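Local coordinates for galactose mutarotase related enzyme (Lactobacillus acidophilus, PDB 3DCD), which is of unproven function but probably binds carbohydrate and may act as a sugar isomerase of the aldose 1-epimerase kind, at residues V227-R232 and V250-W255; V167-I172 and N212-S217; A187-L192 and L205-R210; V216-R219 and K224-V227. All coordinates share one frame; numbering follows the deposited sequence.

Interaction 1: V227-R232 and V250-W255; sequences VNVWTR and VCIEPW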
loop_
_atom_site.group_PDB
_atom_site.type_symbol
_atom_site.label_atom_id
_atom_site.label_comp_id
_atom_site.label_asym_id
_atom_site.label_seq_id
_atom_site.Cartn_x
_atom_site.Cartn_y
_atom_site.Cartn_z
ATOM N N VAL A 227 -0.966 -7.508 13.417
ATOM C CA VAL A 227 -1.593 -6.945 12.245
ATOM C C VAL A 227 -1.349 -7.933 11.104
ATOM O O VAL A 227 -0.206 -8.309 10.820
ATOM C CB VAL A 227 -1.034 -5.552 11.899
ATOM C CG1 VAL A 227 -1.500 -5.125 10.526
ATOM C CG2 VAL A 227 -1.470 -4.526 12.967
ATOM N N ASN A 228 -2.431 -8.369 10.475
ATOM C CA ASN A 228 -2.332 -9.309 9.363
ATOM C C ASN A 228 -2.790 -8.689 8.056
ATOM O O ASN A 228 -3.858 -8.068 8.013
ATOM C CB ASN A 228 -3.136 -10.549 9.688
ATOM C CG ASN A 228 -2.598 -11.756 9.005
ATOM O OD1 ASN A 228 -2.726 -11.913 7.782
ATOM N ND2 ASN A 228 -1.959 -12.619 9.780
ATOM N N VAL A 229 -1.967 -8.797 7.003
ATOM C CA VAL A 229 -2.324 -8.237 5.708
ATOM C C VAL A 229 -2.438 -9.375 4.693
ATOM O O VAL A 229 -1.448 -10.049 4.394
ATOM C CB VAL A 229 -1.287 -7.189 5.208
ATOM C CG1 VAL A 229 -1.703 -6.622 3.870
ATOM C CG2 VAL A 229 -1.156 -6.033 6.225
ATOM N N TRP A 230 -3.649 -9.579 4.187
ATOM C CA TRP A 230 -3.900 -10.593 3.163
ATOM C C TRP A 230 -3.811 -9.864 1.814
ATOM O O TRP A 230 -4.594 -8.936 1.537
ATOM C CB TRP A 230 -5.290 -11.194 3.362
ATOM C CG TRP A 230 -5.512 -11.729 4.761
ATOM C CD1 TRP A 230 -5.596 -10.995 5.931
ATOM C CD2 TRP A 230 -5.690 -13.094 5.140
ATOM N NE1 TRP A 230 -5.792 -11.828 7.003
ATOM C CE2 TRP A 230 -5.866 -13.120 6.552
ATOM C CE3 TRP A 230 -5.724 -14.301 4.432
ATOM C CZ2 TRP A 230 -6.067 -14.310 7.263
ATOM C CZ3 TRP A 230 -5.922 -15.492 5.142
ATOM C CH2 TRP A 230 -6.097 -15.486 6.544
ATOM N N THR A 231 -2.856 -10.271 0.978
ATOM C CA THR A 231 -2.529 -9.504 -0.238
ATOM C C THR A 231 -3.268 -10.014 -1.465
ATOM O O THR A 231 -3.034 -9.534 -2.582
ATOM C CB THR A 231 -1.019 -9.528 -0.517
ATOM O OG1 THR A 231 -0.587 -10.892 -0.597
ATOM C CG2 THR A 231 -0.230 -8.809 0.621
ATOM N N ARG A 232 -4.153 -10.994 -1.255
ATOM C CA ARG A 232 -4.948 -11.573 -2.339
ATOM C C ARG A 232 -4.029 -11.894 -3.533
ATOM O O ARG A 232 -3.022 -12.593 -3.363
ATOM C CB ARG A 232 -6.098 -10.626 -2.701
ATOM C CG ARG A 232 -7.010 -10.306 -1.492
ATOM C CD ARG A 232 -8.271 -9.542 -1.918
ATOM N NE ARG A 232 -8.891 -8.837 -0.795
ATOM C CZ ARG A 232 -9.692 -7.785 -0.935
ATOM N NH1 ARG A 232 -9.980 -7.318 -2.142
ATOM N NH2 ARG A 232 -10.214 -7.199 0.123
ATOM N N VAL A 250 6.034 0.456 10.496
ATOM C CA VAL A 250 6.465 -0.242 9.291
ATOM C C VAL A 250 5.294 -0.213 8.325
ATOM O O VAL A 250 4.133 -0.268 8.765
ATOM C CB VAL A 250 6.938 -1.695 9.611
ATOM C CG1 VAL A 250 5.762 -2.610 10.025
ATOM C CG2 VAL A 250 7.731 -2.294 8.407
ATOM N N CYS A 251 5.583 -0.121 7.025
ATOM C CA CYS A 251 4.531 -0.243 6.016
ATOM C C CYS A 251 4.604 -1.617 5.357
ATOM O O CYS A 251 5.701 -2.144 5.093
ATOM C CB CYS A 251 4.686 0.822 4.913
ATOM S SG CYS A 251 4.553 2.542 5.457
ATOM N N ILE A 252 3.431 -2.182 5.088
ATOM C CA ILE A 252 3.287 -3.441 4.325
ATOM C C ILE A 252 2.432 -3.048 3.137
ATOM O O ILE A 252 1.273 -2.662 3.300
ATOM C CB ILE A 252 2.617 -4.545 5.175
ATOM C CG1 ILE A 252 3.478 -4.835 6.415
ATOM C CG2 ILE A 252 2.379 -5.822 4.326
ATOM C CD1 ILE A 252 2.843 -5.785 7.432
ATOM N N GLU A 253 3.029 -3.087 1.946
ATOM C CA GLU A 253 2.452 -2.458 0.759
ATOM C C GLU A 253 2.117 -3.478 -0.359
ATOM O O GLU A 253 2.999 -3.840 -1.138
ATOM C CB GLU A 253 3.429 -1.420 0.192
ATOM C CG GLU A 253 4.130 -0.511 1.227
ATOM C CD GLU A 253 5.245 0.333 0.599
ATOM O OE1 GLU A 253 5.166 0.669 -0.612
ATOM O OE2 GLU A 253 6.188 0.697 1.330
ATOM N N PRO A 254 0.848 -3.909 -0.460
ATOM C CA PRO A 254 0.485 -4.811 -1.575
ATOM C C PRO A 254 0.426 -4.015 -2.874
ATOM O O PRO A 254 -0.193 -2.954 -2.923
ATOM C CB PRO A 254 -0.916 -5.331 -1.169
ATOM C CG PRO A 254 -1.078 -4.943 0.310
ATOM C CD PRO A 254 -0.307 -3.636 0.402
ATOM N N TRP A 255 1.087 -4.520 -3.911
ATOM C CA TRP A 255 1.298 -3.790 -5.145
ATOM C C TRP A 255 0.835 -4.597 -6.347
ATOM O O TRP A 255 1.208 -5.770 -6.490
ATOM C CB TRP A 255 2.795 -3.529 -5.371
ATOM C CG TRP A 255 3.499 -2.556 -4.454
ATOM C CD1 TRP A 255 2.946 -1.603 -3.627
ATOM C CD2 TRP A 255 4.916 -2.421 -4.338
ATOM N NE1 TRP A 255 3.967 -0.889 -2.978
ATOM C CE2 TRP A 255 5.176 -1.386 -3.401
ATOM C CE3 TRP A 255 6.003 -3.086 -4.947
ATOM C CZ2 TRP A 255 6.478 -1.007 -3.047
ATOM C CZ3 TRP A 255 7.302 -2.703 -4.592
ATOM C CH2 TRP A 255 7.524 -1.668 -3.656
#
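Val229 faces Ile252 and Thr231 faces Pro254 across two strand segments that run almost parallel, 12° apart, with their axes about 8.0 Å from each other at closest approach. No hydrogen bond joins them, because this is face-to-face packing of two different sheets in the beta-sandwich of the galactose mutarotase family: 227-232 belongs to the large antiparallel sheet, 250-255 to the smaller curled one. Val229, Ile252 and Pro254 suit such an interface, offering compact hydrocarbon and no side-chain polar group that would need a partner inside it. Val229 and Ile252 lie alongside each other, pointing opposite ways. Ile252 lays its methyl CG2 on Val229 CB at 4.0 Å, while its CD1 stands 4.2 Å from Val229 CG2. The other methyl of Val229, CG1, turns to the proline ring and touches Pro254 CG at 4.0 Å. Replacing Val229 by an alanine would probably open a gap between the sheets, with CG2 gone from beside Ile252 and CG1 from Pro254 CG, which would keep only the methyl of Thr231 from this strand. Phe287 of strand 282-292 packs on both Val229 and Pro254 and carries the core further. On the far side of its strand, Glu253 OE1 takes a weak bond from Trp255 NE1. Thr231 fits because its hydroxyl is satisfied by a weak bond to Asn214 O, while CG2 lies 4.0 Å from both CB and CG of Pro254.

Interaction 2: V167-I172 and N212-S217; sequences VTRVRI and NDNKVS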
loop_
_atom_site.group_PDB
_atom_site.type_symbol
_atom_site.label_atom_id
_atom_site.label_comp_id
_atom_site.label_asym_id
_atom_site.label_seq_id
_atom_site.Cartn_x
_atom_site.Cartn_y
_atom_site.Cartn_z
ATOM N N VAL A 167 7.423 -19.878 2.439
ATOM C CA VAL A 167 8.296 -20.309 1.360
ATOM C C VAL A 167 9.274 -19.205 1.070
ATOM O O VAL A 167 8.953 -18.022 1.269
ATOM C CB VAL A 167 7.525 -20.677 0.080
ATOM C CG1 VAL A 167 6.614 -21.899 0.342
ATOM C CG2 VAL A 167 6.714 -19.493 -0.462
ATOM N N THR A 168 10.465 -19.585 0.607
ATOM C CA THR A 168 11.457 -18.617 0.167
ATOM C C THR A 168 10.947 -17.938 -1.107
ATOM O O THR A 168 10.397 -18.601 -2.004
ATOM C CB THR A 168 12.813 -19.316 -0.042
ATOM O OG1 THR A 168 13.306 -19.737 1.242
ATOM C CG2 THR A 168 13.823 -18.346 -0.575
ATOM N N ARG A 169 11.102 -16.619 -1.172
ATOM C CA ARG A 169 10.590 -15.818 -2.266
ATOM C C ARG A 169 11.685 -14.931 -2.840
ATOM O O ARG A 169 12.646 -14.578 -2.145
ATOM C CB ARG A 169 9.430 -14.926 -1.783
ATOM C CG ARG A 169 8.117 -15.657 -1.480
ATOM C CD ARG A 169 7.173 -14.706 -0.721
ATOM N NE ARG A 169 5.859 -15.287 -0.406
ATOM C CZ ARG A 169 5.568 -15.981 0.691
ATOM N NH1 ARG A 169 6.500 -16.259 1.602
ATOM N NH2 ARG A 169 4.325 -16.418 0.877
ATOM N N VAL A 170 11.525 -14.531 -4.097
ATOM C CA VAL A 170 12.535 -13.695 -4.747
ATOM C C VAL A 170 12.390 -12.268 -4.233
ATOM O O VAL A 170 11.284 -11.716 -4.251
ATOM C CB VAL A 170 12.384 -13.712 -6.279
ATOM C CG1 VAL A 170 13.414 -12.793 -6.935
ATOM C CG2 VAL A 170 12.536 -15.144 -6.814
ATOM N N ARG A 171 13.488 -11.697 -3.738
ATOM C CA ARG A 171 13.519 -10.269 -3.389
ATOM C C ARG A 171 14.072 -9.486 -4.566
ATOM O O ARG A 171 15.069 -9.901 -5.178
ATOM C CB ARG A 171 14.434 -10.013 -2.181
ATOM C CG ARG A 171 14.474 -8.535 -1.743
ATOM C CD ARG A 171 15.633 -8.269 -0.802
ATOM N NE ARG A 171 15.963 -6.837 -0.747
ATOM C CZ ARG A 171 16.836 -6.321 0.109
ATOM N NH1 ARG A 171 17.465 -7.116 0.968
ATOM N NH2 ARG A 171 17.074 -5.022 0.115
ATOM N N ILE A 172 13.454 -8.346 -4.865
ATOM C CA ILE A 172 13.975 -7.434 -5.874
ATOM C C ILE A 172 14.588 -6.235 -5.173
ATOM O O ILE A 172 13.845 -5.399 -4.641
ATOM C CB ILE A 172 12.881 -6.935 -6.841
ATOM C CG1 ILE A 172 12.036 -8.115 -7.371
ATOM C CG2 ILE A 172 13.523 -6.094 -8.003
ATOM C CD1 ILE A 172 10.788 -7.696 -8.167
ATOM N N ASN A 212 -2.794 -16.642 -4.523
ATOM C CA ASN A 212 -3.641 -15.656 -3.829
ATOM C C ASN A 212 -3.860 -15.882 -2.343
ATOM O O ASN A 212 -4.818 -15.363 -1.746
ATOM C CB ASN A 212 -4.980 -15.469 -4.555
ATOM C CG ASN A 212 -5.622 -16.783 -4.959
ATOM O OD1 ASN A 212 -6.133 -16.912 -6.082
ATOM N ND2 ASN A 212 -5.595 -17.771 -4.056
ATOM N N ASP A 213 -2.963 -16.637 -1.734
ATOM C CA ASP A 213 -3.120 -16.995 -0.327
ATOM C C ASP A 213 -2.080 -16.340 0.540
ATOM O O ASP A 213 -1.887 -16.746 1.688
ATOM C CB ASP A 213 -3.125 -18.524 -0.116
ATOM C CG ASP A 213 -1.880 -19.221 -0.669
ATOM O OD1 ASP A 213 -1.052 -18.601 -1.393
ATOM O OD2 ASP A 213 -1.745 -20.431 -0.377
ATOM N N ASN A 214 -1.417 -15.314 0.007
ATOM C CA ASN A 214 -0.330 -14.692 0.739
ATOM C C ASN A 214 -0.838 -13.799 1.851
ATOM O O ASN A 214 -1.790 -13.007 1.676
ATOM C CB ASN A 214 0.620 -13.920 -0.179
ATOM C CG ASN A 214 1.175 -14.792 -1.279
ATOM O OD1 ASN A 214 0.829 -14.632 -2.453
ATOM N ND2 ASN A 214 2.025 -15.726 -0.907
ATOM N N LYS A 215 -0.202 -13.952 3.000
ATOM C CA LYS A 215 -0.518 -13.133 4.154
ATOM C C LYS A 215 0.779 -12.718 4.814
ATOM O O LYS A 215 1.664 -13.542 5.023
ATOM C CB LYS A 215 -1.387 -13.906 5.148
ATOM C CG LYS A 215 -2.583 -14.561 4.482
ATOM C CD LYS A 215 -3.158 -15.734 5.297
ATOM C CE LYS A 215 -2.316 -17.050 5.243
ATOM N NZ LYS A 215 -2.454 -17.871 3.981
ATOM N N VAL A 216 0.883 -11.447 5.151
ATOM C CA VAL A 216 2.039 -10.946 5.882
ATOM C C VAL A 216 1.570 -10.620 7.315
ATOM O O VAL A 216 0.635 -9.833 7.484
ATOM C CB VAL A 216 2.636 -9.681 5.209
ATOM C CG1 VAL A 216 3.894 -9.209 5.962
ATOM C CG2 VAL A 216 2.953 -9.941 3.704
ATOM N N SER A 217 2.194 -11.238 8.325
ATOM C CA SER A 217 1.805 -11.000 9.720
ATOM C C SER A 217 2.855 -10.165 10.400
ATOM O O SER A 217 4.030 -10.528 10.406
ATOM C CB SER A 217 1.698 -12.302 10.536
ATOM O OG SER A 217 0.707 -13.158 10.024
#
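Arg169 brings the edge of its guanidinium to the side-chain amide of Asn214, with NH2 3.0 Å from the atom modelled as Asn214 ND2. That amide is probably turned over in the model; with it turned back the pair may be a hydrogen bond. The two flat groups stand steeply against each other, their planes 72° apart. An arginine suits the place because its chain, extended from CG to NE, carries the charged end across a distance that a shorter residue would not span. NH2 is also hydrogen-bonded to Pro165 O, which fixes the end of the side chain on the backbone just before the segment. One face of the guanidinium is covered by Val167 CG2, 3.8 Å above its plane and over its centre. The contact ties a small three-stranded sheet, to which strand 169-175 belongs, to strand 214-220 of the large sheet of the mutarotase-like sandwich. Further out, backbone bonds seat both partners: Arg169 pairs with Ala187, and Asn214 with Thr231. Lys215, within the strand, curls back so that NZ bonds to Asp213 O at 2.6 Å, in the carbonyl plane of the residue two positions earlier.

Interaction 3: A187-L192 and L205-R210; sequences APTDSL and LIYELR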
loop_
_atom_site.group_PDB
_atom_site.type_symbol
_atom_site.label_atom_id
_atom_site.label_comp_id
_atom_site.label_asym_id
_atom_site.label_seq_id
_atom_site.Cartn_x
_atom_site.Cartn_y
_atom_site.Cartn_z
ATOM N N ALA A 187 15.027 -15.063 -1.045
ATOM C CA ALA A 187 15.169 -14.496 0.303
ATOM C C ALA A 187 14.536 -15.399 1.370
ATOM O O ALA A 187 13.591 -16.128 1.066
ATOM C CB ALA A 187 14.537 -13.097 0.351
ATOM N N PRO A 188 15.022 -15.320 2.631
ATOM C CA PRO A 188 14.556 -16.255 3.671
ATOM C C PRO A 188 13.175 -15.903 4.249
ATOM O O PRO A 188 13.027 -15.737 5.476
ATOM C CB PRO A 188 15.657 -16.183 4.736
ATOM C CG PRO A 188 16.234 -14.775 4.587
ATOM C CD PRO A 188 16.053 -14.386 3.134
ATOM N N THR A 189 12.171 -15.839 3.368
ATOM C CA THR A 189 10.813 -15.498 3.754
ATOM C C THR A 189 10.042 -16.746 4.173
ATOM O O THR A 189 8.816 -16.706 4.332
ATOM C CB THR A 189 10.058 -14.770 2.639
ATOM O OG1 THR A 189 10.118 -15.531 1.435
ATOM C CG2 THR A 189 10.660 -13.395 2.392
ATOM N N ASP A 190 10.759 -17.851 4.361
ATOM C CA ASP A 190 10.109 -19.058 4.883
ATOM C C ASP A 190 10.141 -19.108 6.404
ATOM O O ASP A 190 9.732 -20.107 7.002
ATOM C CB ASP A 190 10.709 -20.336 4.278
ATOM C CG ASP A 190 12.187 -20.476 4.528
ATOM O OD1 ASP A 190 12.876 -19.467 4.781
ATOM O OD2 ASP A 190 12.666 -21.626 4.437
ATOM N N SER A 191 10.647 -18.037 7.021
ATOM C CA SER A 191 10.520 -17.839 8.463
ATOM C C SER A 191 10.519 -16.348 8.770
ATOM O O SER A 191 10.668 -15.534 7.864
ATOM C CB SER A 191 11.603 -18.595 9.243
ATOM O OG SER A 191 12.895 -18.030 9.061
ATOM N N LEU A 192 10.341 -15.990 10.041
ATOM C CA LEU A 192 10.165 -14.584 10.421
ATOM C C LEU A 192 11.395 -13.737 10.102
ATOM O O LEU A 192 12.535 -14.232 10.091
ATOM C CB LEU A 192 9.796 -14.451 11.911
ATOM C CG LEU A 192 10.898 -14.695 12.961
ATOM C CD1 LEU A 192 11.701 -13.419 13.291
ATOM C CD2 LEU A 192 10.268 -15.247 14.211
ATOM N N LEU A 205 12.009 -3.523 1.120
ATOM C CA LEU A 205 12.209 -4.934 0.808
ATOM C C LEU A 205 11.051 -5.321 -0.119
ATOM O O LEU A 205 9.894 -5.187 0.258
ATOM C CB LEU A 205 12.190 -5.761 2.101
ATOM C CG LEU A 205 13.139 -5.289 3.208
ATOM C CD1 LEU A 205 12.932 -6.098 4.516
ATOM C CD2 LEU A 205 14.586 -5.378 2.735
ATOM N N ILE A 206 11.363 -5.780 -1.334
ATOM C CA ILE A 206 10.329 -6.068 -2.320
ATOM C C ILE A 206 10.333 -7.542 -2.626
ATOM O O ILE A 206 11.361 -8.060 -3.070
ATOM C CB ILE A 206 10.539 -5.265 -3.654
ATOM C CG1 ILE A 206 10.547 -3.755 -3.375
ATOM C CG2 ILE A 206 9.457 -5.644 -4.686
ATOM C CD1 ILE A 206 10.946 -2.882 -4.583
ATOM N N TYR A 207 9.189 -8.199 -2.393
ATOM C CA TYR A 207 9.073 -9.642 -2.609
ATOM C C TYR A 207 8.093 -9.974 -3.722
ATOM O O TYR A 207 7.003 -9.408 -3.802
ATOM C CB TYR A 207 8.710 -10.377 -1.307
ATOM C CG TYR A 207 9.708 -10.122 -0.191
ATOM C CD1 TYR A 207 10.966 -10.721 -0.203
ATOM C CD2 TYR A 207 9.400 -9.241 0.857
ATOM C CE1 TYR A 207 11.884 -10.470 0.812
ATOM C CE2 TYR A 207 10.312 -8.980 1.871
ATOM C CZ TYR A 207 11.538 -9.614 1.853
ATOM O OH TYR A 207 12.436 -9.354 2.860
ATOM N N GLU A 208 8.528 -10.870 -4.607
ATOM C CA GLU A 208 7.694 -11.399 -5.662
ATOM C C GLU A 208 6.745 -12.400 -5.025
ATOM O O GLU A 208 7.191 -13.334 -4.358
ATOM C CB GLU A 208 8.573 -12.077 -6.722
ATOM C CG GLU A 208 9.396 -11.060 -7.552
ATOM C CD GLU A 208 10.210 -11.698 -8.667
ATOM O OE1 GLU A 208 10.245 -12.955 -8.763
ATOM O OE2 GLU A 208 10.821 -10.935 -9.445
ATOM N N LEU A 209 5.444 -12.184 -5.227
ATOM C CA LEU A 209 4.402 -13.053 -4.689
ATOM C C LEU A 209 3.795 -13.930 -5.778
ATOM O O LEU A 209 3.795 -13.555 -6.955
ATOM C CB LEU A 209 3.301 -12.218 -4.038
ATOM C CG LEU A 209 3.746 -11.357 -2.852
ATOM C CD1 LEU A 209 2.589 -10.559 -2.287
ATOM C CD2 LEU A 209 4.335 -12.240 -1.763
ATOM N N ARG A 210 3.302 -15.094 -5.366
ATOM C CA ARG A 210 2.677 -16.044 -6.262
ATOM C C ARG A 210 1.380 -16.519 -5.608
ATOM O O ARG A 210 1.322 -16.638 -4.371
ATOM C CB ARG A 210 3.629 -17.228 -6.476
ATOM C CG ARG A 210 4.968 -16.859 -7.137
ATOM C CD ARG A 210 5.900 -18.079 -7.232
ATOM N NE ARG A 210 5.261 -19.170 -7.977
ATOM C CZ ARG A 210 5.135 -19.218 -9.297
ATOM N NH1 ARG A 210 5.640 -18.251 -10.060
ATOM N NH2 ARG A 210 4.516 -20.252 -9.852
#
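Tyr207 reaches from its strand to Ala187 and Thr189, and its ring makes the whole contact. CB starts the chain toward the loop, and with CG anti to the carbonyl carbon (chi1 -57°) the ring extends so that its CD1-CE1 side lies nearest the loop. CD1 meets the methyl of Thr189 first, 3.7 Å from CG2. CE1, next along, lies closer still, 3.5 Å from Thr189 CG2, and at the same time receives Ala187 CB at 3.8 Å. CZ, where the ring turns to its hydroxyl, is 3.9 Å from Thr189 CG2. The two neighbours approach differently: the threonine methyl sits over a face as a CH-pi contact, 24° off the ring normal, whereas the alanine methyl comes in at the edge, near the ring plane. Strand 205-208 joins the curled sheet of the mutarotase-like sandwich, through the backbone of Tyr207 and Val237, to strand 169-175 of the small three-stranded sheet, through Ile206 and Glu208. The loop opposite leaves strand 185-187 by a type I turn from Pro188 to Ser191. Threonine suits this loop because its two branches do separate work. OG1 hydrogen-bonds to Val167 O, fixing the rotation that presents CG2 to the ring. Alanine is small enough to fit against the ring's rim. Ile239 of the adjoining strand 236-240 and Phe161 of strand 159-164 in the large sheet pack on Tyr207.

Interaction 4: V216-R219 and K224-V227; sequences VSLR and KFHV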
loop_
_atom_site.group_PDB
_atom_site.type_symbol
_atom_site.label_atom_id
_atom_site.label_comp_id
_atom_site.label_asym_id
_atom_site.label_seq_id
_atom_site.Cartn_x
_atom_site.Cartn_y
_atom_site.Cartn_z
ATOM N N VAL A 216 0.883 -11.447 5.151
ATOM C CA VAL A 216 2.039 -10.946 5.882
ATOM C C VAL A 216 1.570 -10.620 7.315
ATOM O O VAL A 216 0.635 -9.833 7.484
ATOM C CB VAL A 216 2.636 -9.681 5.209
ATOM C CG1 VAL A 216 3.894 -9.209 5.962
ATOM C CG2 VAL A 216 2.953 -9.941 3.704
ATOM N N SER A 217 2.194 -11.238 8.325
ATOM C CA SER A 217 1.805 -11.000 9.720
ATOM C C SER A 217 2.855 -10.165 10.400
ATOM O O SER A 217 4.030 -10.528 10.406
ATOM C CB SER A 217 1.698 -12.302 10.536
ATOM O OG SER A 217 0.707 -13.158 10.024
ATOM N N LEU A 218 2.409 -9.086 11.009
ATOM C CA LEU A 218 3.255 -8.262 11.837
ATOM C C LEU A 218 2.910 -8.514 13.308
ATOM O O LEU A 218 1.765 -8.327 13.730
ATOM C CB LEU A 218 3.069 -6.803 11.434
ATOM C CG LEU A 218 3.611 -5.744 12.378
ATOM C CD1 LEU A 218 5.136 -5.752 12.318
ATOM C CD2 LEU A 218 3.024 -4.403 11.912
ATOM N N ARG A 219 3.907 -8.991 14.056
ATOM C CA ARG A 219 3.721 -9.479 15.420
ATOM C C ARG A 219 4.899 -9.147 16.339
ATOM O O ARG A 219 5.917 -8.616 15.898
ATOM C CB ARG A 219 3.565 -11.001 15.391
ATOM C CG ARG A 219 2.201 -11.439 14.882
ATOM C CD ARG A 219 2.283 -12.713 14.098
ATOM N NE ARG A 219 2.598 -13.829 14.966
ATOM C CZ ARG A 219 1.709 -14.483 15.704
ATOM N NH1 ARG A 219 0.426 -14.125 15.677
ATOM N NH2 ARG A 219 2.105 -15.502 16.471
ATOM N N LYS A 224 0.126 -9.428 22.547
ATOM C CA LYS A 224 -0.842 -10.012 21.605
ATOM C C LYS A 224 -1.013 -9.195 20.328
ATOM O O LYS A 224 -1.864 -9.503 19.485
ATOM C CB LYS A 224 -2.189 -10.239 22.315
ATOM C CG LYS A 224 -2.076 -11.246 23.461
ATOM C CD LYS A 224 -3.085 -11.014 24.582
ATOM C CE LYS A 224 -2.962 -12.118 25.601
ATOM N NZ LYS A 224 -3.955 -11.944 26.689
ATOM N N PHE A 225 -0.184 -8.165 20.179
ATOM C CA PHE A 225 -0.211 -7.305 19.004
ATOM C C PHE A 225 -0.005 -8.109 17.713
ATOM O O PHE A 225 0.949 -8.881 17.582
ATOM C CB PHE A 225 0.842 -6.196 19.113
ATOM C CG PHE A 225 0.989 -5.372 17.855
ATOM C CD1 PHE A 225 0.109 -4.348 17.585
ATOM C CD2 PHE A 225 2.012 -5.644 16.938
ATOM C CE1 PHE A 225 0.231 -3.581 16.417
ATOM C CE2 PHE A 225 2.149 -4.884 15.787
ATOM C CZ PHE A 225 1.250 -3.853 15.526
ATOM N N HIS A 226 -0.893 -7.898 16.756
ATOM C CA HIS A 226 -0.888 -8.682 15.531
ATOM C C HIS A 226 -1.665 -7.910 14.480
ATOM O O HIS A 226 -2.859 -7.658 14.642
ATOM C CB HIS A 226 -1.518 -10.059 15.809
ATOM C CG HIS A 226 -1.520 -10.993 14.640
ATOM N ND1 HIS A 226 -0.769 -10.782 13.502
ATOM C CD2 HIS A 226 -2.153 -12.174 14.455
ATOM C CE1 HIS A 226 -0.968 -11.771 12.651
ATOM N NE2 HIS A 226 -1.804 -12.629 13.203
ATOM N N VAL A 227 -0.966 -7.508 13.417
ATOM C CA VAL A 227 -1.593 -6.945 12.245
ATOM C C VAL A 227 -1.349 -7.933 11.104
ATOM O O VAL A 227 -0.206 -8.309 10.820
ATOM C CB VAL A 227 -1.034 -5.552 11.899
ATOM C CG1 VAL A 227 -1.500 -5.125 10.526
ATOM C CG2 VAL A 227 -1.470 -4.526 12.967
#
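Arg219 lies across His226, its aliphatic part over a face of the imidazole. CD makes a CH-pi contact 3.9 Å from the ring centroid, and CG comes to 3.3 Å from His226 ND1. Bends at chi2 and chi3 fold the chain back over the ring, so that NH1 ends 3.5 Å above its plane, offset toward the rim. The guanidinium stands nearly upright on the imidazole, 83° between the planes, and turns an edge to CD2. Ser217 OG meets the same ring at its edge, 3.4 Å from His226 CE1. A flat, polar ring suits a partly exposed position where methylenes, a hydroxyl and a charged group all converge. An alanine in place of His226 would probably strip the ring surface from under CG, CD and NH1 of Arg219, leaving that chain its weak NE bond to Tyr160 OH, and the ring edge from beside Ser217 OG. Beneath these side chains is a beta hairpin of strands 214-220 and 226-232. Leu218 and Val227 form an antiparallel hydrogen-bonded pair: Leu218 N to Val227 O is 2.7 Å and almost straight (175°), and Val227 N to Leu218 O is 2.9 Å. Their side chains share the sheet face opposite to Arg219 and His226, where apolar residues suit the buried core. Leu218 brings CG to the edge of the Phe225 ring, 3.8 Å from CE2, and sets CD2 4.2 Å from Val227 CB. Val250 and Ile252 of the facing sheet pack on Leu218.

Interactions 1, 2 and 4 meet on the hairpin of strands 214-220 and 226-232. Interaction 4 shares Val227 with interaction 1 and Val216 and Ser217 with interaction 2. A probable hydrogen bond from Val216 N to Val229 O, 2.8 Å, joins the hairpin strands between them, and Ile252 CD1 carries the sheet-to-sheet packing of interaction 1 on to Val216 CG1 at 3.9 Å. Interaction 3 is nested in the chain loop that interaction 2 closes, and their centres are only about 4 Å apart. Ala187 N and Arg169 O, 2.7 Å apart, probably bond there. Interactions 3 and 4 do not touch; their nearest atoms are about 6 Å apart.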